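PDB 5ZKA: N-acetylneuraminate lyase from Fusobacterium nucleatum subsp. nucleatum ATCC 25586, which is an enzyme of the dihydrodipicolinate synthetase family, built on a TIM-barrel fold. Local coordinates for residues Asp183-Leu186 and Leu187-Arg191. Residues are numbered along the deposited sequence; the frame is centred on the assembly and turned at random.
Sequences DFYL and LERVR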
ATOM      1  N   ASP A 183      -1.430   3.231  -3.585  1.00 31.99           N
ATOM      2  CA  ASP A 183      -1.570   4.214  -2.505  1.00 26.09           C
ATOM      3  C   ASP A 183      -2.753   3.790  -1.633  1.00 29.31           C
ATOM      4  O   ASP A 183      -3.906   4.108  -1.924  1.00 26.81           O
ATOM      5  CB  ASP A 183      -1.758   5.616  -3.089  1.00 28.38           C
ATOM      6  CG  ASP A 183      -1.876   6.688  -2.024  1.00 30.21           C
ATOM      7  OD1 ASP A 183      -2.012   6.342  -0.829  1.00 29.45           O
ATOM      8  OD2 ASP A 183      -1.825   7.895  -2.374  1.00 34.84           O
ATOM      9  N   PHE A 184      -2.459   3.080  -0.530  1.00 25.46           N
ATOM     10  CA  PHE A 184      -3.535   2.552   0.299  1.00 22.81           C
ATOM     11  C   PHE A 184      -4.114   3.580   1.261  1.00 23.32           C
ATOM     12  O   PHE A 184      -5.177   3.336   1.837  1.00 24.88           O
ATOM     13  CB  PHE A 184      -3.048   1.298   1.056  1.00 25.80           C
ATOM     14  CG  PHE A 184      -2.989   0.077   0.192  1.00 30.67           C
ATOM     15  CD1 PHE A 184      -2.009  -0.053  -0.777  1.00 38.22           C
ATOM     16  CD2 PHE A 184      -3.925  -0.932   0.332  1.00 34.10           C
ATOM     17  CE1 PHE A 184      -1.969  -1.176  -1.604  1.00 39.65           C
ATOM     18  CE2 PHE A 184      -3.891  -2.056  -0.489  1.00 35.81           C
ATOM     19  CZ  PHE A 184      -2.916  -2.174  -1.455  1.00 31.49           C
ATOM     20  N   TYR A 185      -3.479   4.743   1.430  1.00 24.69           N
ATOM     21  CA  TYR A 185      -4.167   5.829   2.112  1.00 23.56           C
ATOM     22  C   TYR A 185      -5.272   6.391   1.221  1.00 25.48           C
ATOM     23  O   TYR A 185      -6.432   6.521   1.640  1.00 25.09           O
ATOM     24  CB  TYR A 185      -3.156   6.914   2.501  1.00 24.67           C
ATOM     25  CG  TYR A 185      -3.753   8.149   3.148  1.00 27.72           C
ATOM     26  CD1 TYR A 185      -4.755   8.056   4.111  1.00 23.80           C
ATOM     27  CD2 TYR A 185      -3.294   9.409   2.804  1.00 30.31           C
ATOM     28  CE1 TYR A 185      -5.296   9.204   4.711  1.00 28.25           C
ATOM     29  CE2 TYR A 185      -3.821  10.568   3.398  1.00 36.69           C
ATOM     30  CZ  TYR A 185      -4.818  10.457   4.351  1.00 29.90           C
ATOM     31  OH  TYR A 185      -5.338  11.604   4.926  1.00 30.73           O
ATOM     32  N   LEU A 186      -4.936   6.698  -0.030  1.00 26.46           N
ATOM     33  CA  LEU A 186      -5.961   7.166  -0.960  1.00 28.33           C
ATOM     34  C   LEU A 186      -7.066   6.124  -1.127  1.00 23.89           C
ATOM     35  O   LEU A 186      -8.249   6.479  -1.222  1.00 24.70           O
ATOM     36  CB  LEU A 186      -5.324   7.510  -2.306  1.00 24.49           C
ATOM     37  CG  LEU A 186      -6.270   7.990  -3.409  1.00 26.23           C
ATOM     38  CD1 LEU A 186      -6.866   9.349  -3.061  1.00 25.78           C
ATOM     39  CD2 LEU A 186      -5.524   8.042  -4.738  1.00 28.37           C
ATOM     40  N   LEU A 187      -6.706   4.828  -1.146  1.00 24.03           N
ATOM     41  CA  LEU A 187      -7.725   3.789  -1.287  1.00 23.02           C
ATOM     42  C   LEU A 187      -8.716   3.845  -0.134  1.00 27.18           C
ATOM     43  O   LEU A 187      -9.930   3.781  -0.344  1.00 24.57           O
ATOM     44  CB  LEU A 187      -7.075   2.402  -1.378  1.00 23.66           C
ATOM     45  CG  LEU A 187      -8.034   1.199  -1.434  1.00 26.32           C
ATOM     46  CD1 LEU A 187      -9.054   1.335  -2.575  1.00 25.12           C
ATOM     47  CD2 LEU A 187      -7.271  -0.133  -1.520  1.00 25.30           C
ATOM     48  N   GLU A 188      -8.216   3.996   1.095  1.00 23.63           N
ATOM     49  CA  GLU A 188      -9.112   4.102   2.241  1.00 22.02           C
ATOM     50  C   GLU A 188      -9.948   5.380   2.183  1.00 24.47           C
ATOM     51  O   GLU A 188     -11.124   5.374   2.569  1.00 27.34           O
ATOM     52  CB  GLU A 188      -8.288   4.029   3.538  1.00 23.70           C
ATOM     53  CG  GLU A 188      -9.097   4.199   4.836  1.00 24.29           C
ATOM     54  CD  GLU A 188      -9.435   5.660   5.145  1.00 31.20           C
ATOM     55  OE1 GLU A 188      -8.604   6.535   4.821  1.00 26.40           O
ATOM     56  OE2 GLU A 188     -10.529   5.927   5.686  1.00 29.37           O
ATOM     57  N   ARG A 189      -9.363   6.494   1.723  1.00 24.49           N
ATOM     58  CA  ARG A 189     -10.111   7.754   1.660  1.00 22.17           C
ATOM     59  C   ARG A 189     -11.227   7.689   0.622  1.00 24.10           C
ATOM     60  O   ARG A 189     -12.326   8.200   0.855  1.00 24.31           O
ATOM     61  CB  ARG A 189      -9.171   8.923   1.340  1.00 22.04           C
ATOM     62  CG  ARG A 189      -8.175   9.294   2.448  1.00 23.63           C
ATOM     63  CD  ARG A 189      -8.846  10.102   3.557  1.00 28.65           C
ATOM     64  NE  ARG A 189      -9.474   9.226   4.542  1.00 24.54           N
ATOM     65  CZ  ARG A 189     -10.355   9.640   5.441  1.00 27.21           C
ATOM     66  NH1 ARG A 189     -10.714  10.918   5.487  1.00 26.28           N
ATOM     67  NH2 ARG A 189     -10.891   8.777   6.289  1.00 27.03           N
ATOM     68  N   VAL A 190     -10.961   7.064  -0.527  1.00 24.34           N
ATOM     69  CA  VAL A 190     -12.000   6.898  -1.549  1.00 23.56           C
ATOM     70  C   VAL A 190     -13.107   5.985  -1.033  1.00 25.62           C
ATOM     71  O   VAL A 190     -14.293   6.269  -1.217  1.00 26.99           O
ATOM     72  CB  VAL A 190     -11.374   6.356  -2.848  1.00 25.25           C
ATOM     73  CG1 VAL A 190     -12.465   6.007  -3.864  1.00 25.88           C
ATOM     74  CG2 VAL A 190     -10.410   7.399  -3.432  1.00 26.85           C
ATOM     75  N   ARG A 191     -12.732   4.890  -0.353  1.00 25.54           N
ATOM     76  CA  ARG A 191     -13.731   3.984   0.215  1.00 25.46           C
ATOM     77  C   ARG A 191     -14.631   4.704   1.205  1.00 26.94           C
ATOM     78  O   ARG A 191     -15.854   4.511   1.200  1.00 25.55           O
ATOM     79  CB  ARG A 191     -13.050   2.787   0.897  1.00 23.75           C
ATOM     80  CG  ARG A 191     -14.000   1.892   1.708  1.00 26.83           C
ATOM     81  CD  ARG A 191     -14.854   0.956   0.831  1.00 24.54           C
ATOM     82  NE  ARG A 191     -15.786   1.701  -0.024  1.00 26.54           N
ATOM     83  CZ  ARG A 191     -16.343   1.210  -1.125  1.00 29.96           C
ATOM     84  NH1 ARG A 191     -16.076  -0.039  -1.499  1.00 26.16           N
ATOM     85  NH2 ARG A 191     -17.156   1.977  -1.859  1.00 27.01           N
TER
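Tyr185 and Arg189 meet one turn apart at the N-terminal end of helix 184-193, the helix that follows strand 174-176 in the TIM barrel. Arg189 lays its aliphatic chain over one face of the phenol ring: CG of Arg189 sits 4.1 Å from the centroid of the Tyr185 ring, 28° off its normal, a CH-pi contact, and CD continues along CE1. The ring reaches this place because CG of Tyr185 is anti to the backbone N, while the arginine chain bends at chi2 and chi3. Beyond the ring, the guanidinium group, its plane 14° from that of the ring, grips the neighbouring Glu188 side-on through NE and NH2. NE of Arg189 donates to OE1 of Glu188 at 2.8 Å in a salt bridge. NH2 of Arg189 meets the syn lone pair of Glu188 OE2 at 2.9 Å, which holds the two flat groups edge to edge. A neighbouring chain supplies polar hydrogen-bond partners to OE1 and OE2 of Glu188 and acidic salt-bridge partners to NH1 of Arg189, placing the pair at the subunit interface.

Two apolar contacts line other sides of the helix. CD2 of Phe184 touches CD2 of Leu187 at 3.9 Å; the two side chains lie side by side, and both pack on Ala210 of helix 207-212. CD1 of Leu186 approaches CG2 of Val190 at 4.1 Å, and Val190 also packs on Leu162 and Phe165 of helix 162-169.

Successive i-to-i+4 backbone bonds open the helix: Leu187, Glu188, Arg189 and Val190 donate to the carbonyls of Asp183 through Leu186. Asp183 is the N-cap. OD1 of Asp183 accepts from Leu186 N at 3.1 Å, nearly straight at 176° and from above the carboxylate plane, and takes a weak, bent second bond from Tyr185 N.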